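Local coordinates for Dbv8 protein (Nonomuraea, PDB 4MFZ) that probably transfers a long aliphatic acyl chain from its acyl-CoA donor to an amine of a glycopeptide antibiotic or its precursor, as a GNAT-type N-acyltransferase, at residues Tyr129-Val134 / Asn180-Leu185; Asn202-Val205 / Pro211-Gly214. All blocks are in the same frame, centred on the assembly; numbering follows the deposited sequence.

In the fold
Contact 1 comes first along the chain. It brings the start of helix 130-148 against the start of helix 182-192 and closes a largely helical loop of 45 residues within the N-acyltransferase N-terminal domain. Helix 182-192 then runs into the mixed sheet of the GNAT-like C-terminal domain, where contact 2 closes a hairpin with a five-residue connection between strands 199-205 and 211-216. The two contacts follow in series, neither nested nor crossed, with centres about 21 Å apart. They nevertheless meet, because Trp184, on the helix of contact 1, packs against Asn202 at the hairpin. Helix 182-192 therefore ties the helical part of the protein to the edge region of the acyl-CoA-binding sheet.

Contact 1 (Tyr129-Val134 / Asn180-Leu185); sequences YFHVYV and NMPWWL
The imidazole of His131 turns one face to Pro182, whose ring stands steeply to it and points its CB at the centre of that face. Pro182 CB is 3.5 Å from the His131 ring centroid and 10° off its normal, the geometry of a CH-pi contact. The approach is nearly even across the ring: CG and CD2 of His131 are each 3.6 Å from Pro182 CB, while Pro182 CG leans toward the CD2-NE2 side. A first torsion of -66° turns the imidazole beside its own backbone N and brings its face onto the proline. Over the opposite face comes the rim of Phe130, its CD2 above the centre, so the imidazole is covered on both faces, by the residue before it and by the other helix. Its NE2 is hydrogen-bonded to the carbonyl oxygen of Pro117, a bond that should restrain rotation of the ring and satisfies a polar atom in a buried setting. Leu185, one turn beyond Pro182, makes a looser apolar contact, with its CD1 4.5 Å from His131 CB. Met181 and Tyr129 occupy the N-cap positions of helices 182-192 and 130-148, so the contact joins two helix starts, and the closest pair of CA atoms, those of His131 and Pro182, are 6.6 Å apart. Around it, Phe130 and Val134 pack on helix 89-104, Tyr129 and Val132 reach helix 72-81, and Leu185 touches helix 162-174, which places this small buried overlap among the helices of the N-terminal part, while Trp184 turns to strand residues Gln200 and His216 of the sheet.

Contact 2 (Asn202-Val205 / Pro211-Gly214); sequences NLAV and PVLG
Asn202, Val212 and Gly214 carry most of the surface buried between these two antiparallel strands. Asn202 and Gly214 form a hydrogen-bonded pair, gripped from both directions: Asn202 N donates to Gly214 O at 2.8 Å, and Gly214 N returns a bond of 2.8 Å to Asn202 O. Both donors lie in the plane of the carbonyl they meet. The same Asn202 O also receives a CA-H...O contact from Leu213, whose CA is 3.4 Å away, so this carbonyl is held by neighbouring N-H and C-H groups of one strand. The side chain of Asn202 stands on the same face of the sheet as Gly214, where the glycine presents only its backbone, and it packs on Trp184 and Leu187 of helix 182-192. Two residues along, Ala204 pairs with Val212. Ala204 N donates to Val212 O at 2.9 Å, nearly in line with the C=O bond, and that oxygen has a second partner in NE2 of His247. Val212 places its CG1 between its backbone N and carbonyl carbon (chi1 68°), which brings this methyl to 3.9 Å from Ala204 CB. On the other face Leu203 and Leu213 make a non-hydrogen-bonded pair, their CD2 methyls 4.4 Å apart, and both rest on Phe240 of helix 226-243. The short strand segments run at 138° to each other, a marked twist for neighbours in a sheet. This is a beta hairpin within the mixed sheet of a GNAT-like domain, and the Gly214 end of the hairpin lies near the bound decanoyl-CoA.

Contact 1 (Tyr129-Val134 / Asn180-Leu185)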
ATOM      1  N   TYR A 129      10.588  -1.555  11.196  1.00 16.12           N
ATOM      2  CA  TYR A 129       9.515  -2.461  10.778  1.00 16.52           C
ATOM      3  C   TYR A 129       8.178  -2.250  11.538  1.00 15.49           C
ATOM      4  O   TYR A 129       7.329  -3.118  11.535  1.00 14.72           O
ATOM      5  CB  TYR A 129       9.967  -3.909  10.945  1.00 17.11           C
ATOM      6  CG  TYR A 129      11.136  -4.315  10.053  1.00 19.04           C
ATOM      7  CD1 TYR A 129      10.965  -4.427   8.676  1.00 18.22           C
ATOM      8  CD2 TYR A 129      12.408  -4.603  10.590  1.00 18.87           C
ATOM      9  CE1 TYR A 129      12.007  -4.787   7.845  1.00 19.68           C
ATOM     10  CE2 TYR A 129      13.460  -4.987   9.751  1.00 19.99           C
ATOM     11  CZ  TYR A 129      13.240  -5.075   8.381  1.00 20.19           C
ATOM     12  OH  TYR A 129      14.220  -5.447   7.494  1.00 21.07           O
ATOM     13  N   PHE A 130       8.003  -1.098  12.179  1.00 15.10           N
ATOM     14  CA  PHE A 130       6.809  -0.827  13.014  1.00 15.38           C
ATOM     15  C   PHE A 130       5.494  -1.254  12.365  1.00 14.80           C
ATOM     16  O   PHE A 130       4.671  -1.858  13.002  1.00 15.14           O
ATOM     17  CB  PHE A 130       6.728   0.678  13.362  1.00 15.16           C
ATOM     18  CG  PHE A 130       5.503   1.060  14.158  1.00 16.14           C
ATOM     19  CD1 PHE A 130       5.379   0.692  15.495  1.00 16.50           C
ATOM     20  CD2 PHE A 130       4.465   1.802  13.569  1.00 16.15           C
ATOM     21  CE1 PHE A 130       4.238   1.054  16.236  1.00 17.00           C
ATOM     22  CE2 PHE A 130       3.331   2.166  14.304  1.00 16.73           C
ATOM     23  CZ  PHE A 130       3.213   1.793  15.638  1.00 16.32           C
ATOM     24  N   HIS A 131       5.308  -0.918  11.097  1.00 15.73           N
ATOM     25  CA  HIS A 131       4.050  -1.210  10.393  1.00 15.72           C
ATOM     26  C   HIS A 131       3.830  -2.658  10.073  1.00 15.02           C
ATOM     27  O   HIS A 131       2.678  -3.084   9.923  1.00 15.44           O
ATOM     28  CB  HIS A 131       3.924  -0.324   9.152  1.00 17.57           C
ATOM     29  CG  HIS A 131       3.778   1.130   9.498  1.00 17.85           C
ATOM     30  ND1 HIS A 131       2.615   1.646   9.980  1.00 18.82           N
ATOM     31  CD2 HIS A 131       4.699   2.163   9.506  1.00 17.71           C
ATOM     32  CE1 HIS A 131       2.784   2.965  10.242  1.00 17.14           C
ATOM     33  NE2 HIS A 131       4.052   3.282   9.955  1.00 17.89           N
ATOM     34  N   VAL A 132       4.911  -3.435  10.006  1.00 13.61           N
ATOM     35  CA  VAL A 132       4.805  -4.881   9.950  1.00 13.28           C
ATOM     36  C   VAL A 132       4.180  -5.367  11.233  1.00 13.16           C
ATOM     37  O   VAL A 132       3.274  -6.189  11.217  1.00 12.33           O
ATOM     38  CB  VAL A 132       6.192  -5.555   9.790  1.00 13.14           C
ATOM     39  CG1 VAL A 132       6.054  -7.070   9.728  1.00 12.66           C
ATOM     40  CG2 VAL A 132       6.872  -5.037   8.546  1.00 13.41           C
ATOM     41  N   TYR A 133       4.667  -4.864  12.370  1.00 13.85           N
ATOM     42  CA  TYR A 133       4.114  -5.282  13.668  1.00 14.00           C
ATOM     43  C   TYR A 133       2.658  -4.851  13.839  1.00 13.84           C
ATOM     44  O   TYR A 133       1.850  -5.648  14.272  1.00 14.34           O
ATOM     45  CB  TYR A 133       4.996  -4.815  14.832  1.00 14.51           C
ATOM     46  CG  TYR A 133       6.412  -5.321  14.684  1.00 14.62           C
ATOM     47  CD1 TYR A 133       6.668  -6.677  14.612  1.00 14.34           C
ATOM     48  CD2 TYR A 133       7.480  -4.438  14.549  1.00 15.15           C
ATOM     49  CE1 TYR A 133       7.961  -7.157  14.447  1.00 15.50           C
ATOM     50  CE2 TYR A 133       8.767  -4.908  14.397  1.00 15.82           C
ATOM     51  CZ  TYR A 133       8.991  -6.274  14.351  1.00 15.75           C
ATOM     52  OH  TYR A 133      10.263  -6.748  14.194  1.00 16.38           O
ATOM     53  N   VAL A 134       2.318  -3.638  13.422  1.00 13.95           N
ATOM     54  CA  VAL A 134       0.901  -3.203  13.442  1.00 14.17           C
ATOM     55  C   VAL A 134       0.073  -4.146  12.523  1.00 14.12           C
ATOM     56  O   VAL A 134      -1.018  -4.591  12.881  1.00 12.63           O
ATOM     57  CB  VAL A 134       0.742  -1.744  12.965  1.00 14.50           C
ATOM     58  CG1 VAL A 134      -0.718  -1.341  12.958  1.00 13.84           C
ATOM     59  CG2 VAL A 134       1.512  -0.793  13.861  1.00 14.88           C
ATOM     60  N   ASN A 180       7.376   0.271   2.458  1.00 19.08           N
ATOM     61  CA  ASN A 180       7.002   1.312   1.533  1.00 20.34           C
ATOM     62  C   ASN A 180       5.525   1.652   1.750  1.00 20.04           C
ATOM     63  O   ASN A 180       4.710   0.762   2.024  1.00 17.60           O
ATOM     64  CB  ASN A 180       7.214   0.819   0.081  1.00 21.76           C
ATOM     65  CG  ASN A 180       6.926   1.900  -0.947  1.00 23.26           C
ATOM     66  OD1 ASN A 180       7.570   2.950  -0.961  1.00 25.01           O
ATOM     67  ND2 ASN A 180       5.958   1.647  -1.818  1.00 23.52           N
ATOM     68  N   MET A 181       5.198   2.934   1.633  1.00 20.72           N
ATOM     69  CA  MET A 181       3.805   3.403   1.652  1.00 21.14           C
ATOM     70  C   MET A 181       2.897   2.758   2.724  1.00 19.36           C
ATOM     71  O   MET A 181       1.958   2.021   2.413  1.00 18.07           O
ATOM     72  CB  MET A 181       3.227   3.337   0.226  1.00 24.60           C
ATOM     73  CG  MET A 181       3.868   4.355  -0.706  1.00 29.77           C
ATOM     74  SD  MET A 181       3.647   6.098  -0.185  1.00 41.34           S
ATOM     75  CE  MET A 181       4.613   6.308   1.324  1.00 37.40           C
ATOM     76  N   PRO A 182       3.204   3.019   4.007  1.00 19.71           N
ATOM     77  CA  PRO A 182       2.406   2.404   5.063  1.00 19.64           C
ATOM     78  C   PRO A 182       0.927   2.831   5.085  1.00 19.23           C
ATOM     79  O   PRO A 182       0.101   2.090   5.643  1.00 18.66           O
ATOM     80  CB  PRO A 182       3.137   2.788   6.359  1.00 19.65           C
ATOM     81  CG  PRO A 182       4.031   3.932   6.006  1.00 20.13           C
ATOM     82  CD  PRO A 182       4.344   3.804   4.534  1.00 19.62           C
ATOM     83  N   TRP A 183       0.576   3.975   4.486  1.00 18.41           N
ATOM     84  CA  TRP A 183      -0.847   4.366   4.410  1.00 18.68           C
ATOM     85  C   TRP A 183      -1.640   3.329   3.640  1.00 18.19           C
ATOM     86  O   TRP A 183      -2.837   3.125   3.917  1.00 16.67           O
ATOM     87  CB  TRP A 183      -1.043   5.760   3.785  1.00 21.07           C
ATOM     88  CG  TRP A 183      -0.883   5.743   2.274  1.00 23.93           C
ATOM     89  CD1 TRP A 183       0.313   5.766   1.551  1.00 24.59           C
ATOM     90  CD2 TRP A 183      -1.949   5.628   1.248  1.00 24.54           C
ATOM     91  NE1 TRP A 183       0.077   5.686   0.199  1.00 25.92           N
ATOM     92  CE2 TRP A 183      -1.261   5.596  -0.056  1.00 26.64           C
ATOM     93  CE3 TRP A 183      -3.348   5.540   1.279  1.00 24.54           C
ATOM     94  CZ2 TRP A 183      -1.971   5.506  -1.272  1.00 27.14           C
ATOM     95  CZ3 TRP A 183      -4.046   5.442   0.052  1.00 24.22           C
ATOM     96  CH2 TRP A 183      -3.374   5.431  -1.189  1.00 24.74           C
ATOM     97  N   TRP A 184      -0.995   2.666   2.667  1.00 16.55           N
ATOM     98  CA  TRP A 184      -1.665   1.625   1.880  1.00 16.40           C
ATOM     99  C   TRP A 184      -1.861   0.349   2.691  1.00 16.45           C
ATOM    100  O   TRP A 184      -2.978  -0.189   2.744  1.00 16.45           O
ATOM    101  CB  TRP A 184      -0.912   1.382   0.573  1.00 16.76           C
ATOM    102  CG  TRP A 184      -1.592   0.489  -0.433  1.00 17.61           C
ATOM    103  CD1 TRP A 184      -1.134  -0.745  -0.926  1.00 17.90           C
ATOM    104  CD2 TRP A 184      -2.853   0.738  -1.143  1.00 17.72           C
ATOM    105  NE1 TRP A 184      -1.991  -1.245  -1.863  1.00 17.76           N
ATOM    106  CE2 TRP A 184      -3.046  -0.402  -2.043  1.00 18.12           C
ATOM    107  CE3 TRP A 184      -3.791   1.771  -1.148  1.00 18.20           C
ATOM    108  CZ2 TRP A 184      -4.143  -0.494  -2.880  1.00 17.67           C
ATOM    109  CZ3 TRP A 184      -4.899   1.659  -1.984  1.00 18.18           C
ATOM    110  CH2 TRP A 184      -5.067   0.547  -2.829  1.00 17.66           C
ATOM    111  N   LEU A 185      -0.809  -0.134   3.362  1.00 16.62           N
ATOM    112  CA  LEU A 185      -0.955  -1.252   4.305  1.00 17.19           C
ATOM    113  C   LEU A 185      -2.058  -0.982   5.332  1.00 16.66           C
ATOM    114  O   LEU A 185      -2.855  -1.884   5.604  1.00 15.33           O
ATOM    115  CB  LEU A 185       0.343  -1.575   5.051  1.00 18.42           C
ATOM    116  CG  LEU A 185       1.583  -1.973   4.256  1.00 20.88           C
ATOM    117  CD1 LEU A 185       2.783  -2.131   5.204  1.00 20.44           C
ATOM    118  CD2 LEU A 185       1.292  -3.255   3.476  1.00 20.75           C
TER

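Contact 2 (Asn202-Val205 / Pro211-Gly214)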
ATOM      1  N   ASN A 202      -9.802  -0.409  -3.888  1.00 18.06           N
ATOM      2  CA  ASN A 202     -10.173   0.088  -2.573  1.00 19.20           C
ATOM      3  C   ASN A 202     -11.529   0.794  -2.568  1.00 19.02           C
ATOM      4  O   ASN A 202     -11.887   1.481  -3.505  1.00 19.65           O
ATOM      5  CB  ASN A 202      -9.085   0.946  -1.942  1.00 19.09           C
ATOM      6  CG  ASN A 202      -8.897   2.254  -2.641  1.00 22.12           C
ATOM      7  OD1 ASN A 202      -8.415   2.296  -3.781  1.00 24.79           O
ATOM      8  ND2 ASN A 202      -9.228   3.349  -1.948  1.00 21.90           N
ATOM      9  N   LEU A 203     -12.272   0.572  -1.503  1.00 19.15           N
ATOM     10  CA  LEU A 203     -13.594   1.115  -1.362  1.00 20.64           C
ATOM     11  C   LEU A 203     -13.418   2.561  -0.938  1.00 21.15           C
ATOM     12  O   LEU A 203     -13.086   2.816   0.208  1.00 19.54           O
ATOM     13  CB  LEU A 203     -14.328   0.329  -0.278  1.00 21.04           C
ATOM     14  CG  LEU A 203     -14.580  -1.154  -0.574  1.00 23.40           C
ATOM     15  CD1 LEU A 203     -14.431  -1.995   0.679  1.00 23.59           C
ATOM     16  CD2 LEU A 203     -15.960  -1.383  -1.194  1.00 24.09           C
ATOM     17  N   ALA A 204     -13.634   3.491  -1.861  1.00 21.45           N
ATOM     18  CA  ALA A 204     -13.408   4.917  -1.604  1.00 25.12           C
ATOM     19  C   ALA A 204     -14.703   5.736  -1.719  1.00 26.32           C
ATOM     20  O   ALA A 204     -15.750   5.199  -2.067  1.00 24.71           O
ATOM     21  CB  ALA A 204     -12.351   5.451  -2.569  1.00 24.49           C
ATOM     22  N   VAL A 205     -14.641   7.024  -1.392  1.00 29.18           N
ATOM     23  CA  VAL A 205     -15.706   7.955  -1.774  1.00 31.10           C
ATOM     24  C   VAL A 205     -15.078   9.153  -2.492  1.00 33.19           C
ATOM     25  O   VAL A 205     -14.000   9.589  -2.104  1.00 32.20           O
ATOM     26  CB  VAL A 205     -16.656   8.367  -0.597  1.00 33.19           C
ATOM     27  CG1 VAL A 205     -16.794   7.253   0.438  1.00 33.88           C
ATOM     28  CG2 VAL A 205     -16.218   9.650   0.085  1.00 34.39           C
ATOM     29  N   PRO A 211     -19.917   6.842  -3.760  1.00 28.95           N
ATOM     30  CA  PRO A 211     -19.002   5.694  -3.694  1.00 26.29           C
ATOM     31  C   PRO A 211     -18.216   5.489  -5.005  1.00 25.96           C
ATOM     32  O   PRO A 211     -18.759   5.690  -6.104  1.00 23.13           O
ATOM     33  CB  PRO A 211     -19.937   4.513  -3.423  1.00 27.15           C
ATOM     34  CG  PRO A 211     -21.317   4.993  -3.804  1.00 28.70           C
ATOM     35  CD  PRO A 211     -21.315   6.459  -3.482  1.00 28.61           C
ATOM     36  N   VAL A 212     -16.935   5.132  -4.889  1.00 23.75           N
ATOM     37  CA  VAL A 212     -16.097   4.839  -6.063  1.00 22.85           C
ATOM     38  C   VAL A 212     -15.060   3.751  -5.712  1.00 22.26           C
ATOM     39  O   VAL A 212     -14.723   3.580  -4.536  1.00 20.37           O
ATOM     40  CB  VAL A 212     -15.439   6.139  -6.622  1.00 24.34           C
ATOM     41  CG1 VAL A 212     -14.388   6.734  -5.683  1.00 23.26           C
ATOM     42  CG2 VAL A 212     -14.863   5.914  -8.010  1.00 25.22           C
ATOM     43  N   LEU A 213     -14.572   3.008  -6.709  1.00 20.23           N
ATOM     44  CA  LEU A 213     -13.497   2.047  -6.473  1.00 20.21           C
ATOM     45  C   LEU A 213     -12.166   2.653  -6.872  1.00 20.28           C
ATOM     46  O   LEU A 213     -12.007   3.064  -8.017  1.00 22.53           O
ATOM     47  CB  LEU A 213     -13.702   0.744  -7.259  1.00 19.82           C
ATOM     48  CG  LEU A 213     -14.832  -0.241  -6.925  1.00 20.35           C
ATOM     49  CD1 LEU A 213     -14.600  -1.503  -7.741  1.00 19.83           C
ATOM     50  CD2 LEU A 213     -14.921  -0.571  -5.442  1.00 19.65           C
ATOM     51  N   GLY A 214     -11.212   2.732  -5.951  1.00 18.08           N
ATOM     52  CA  GLY A 214      -9.864   3.133  -6.338  1.00 17.44           C
ATOM     53  C   GLY A 214      -9.217   1.891  -6.938  1.00 18.09           C
ATOM     54  O   GLY A 214      -9.283   0.830  -6.338  1.00 19.05           O
TER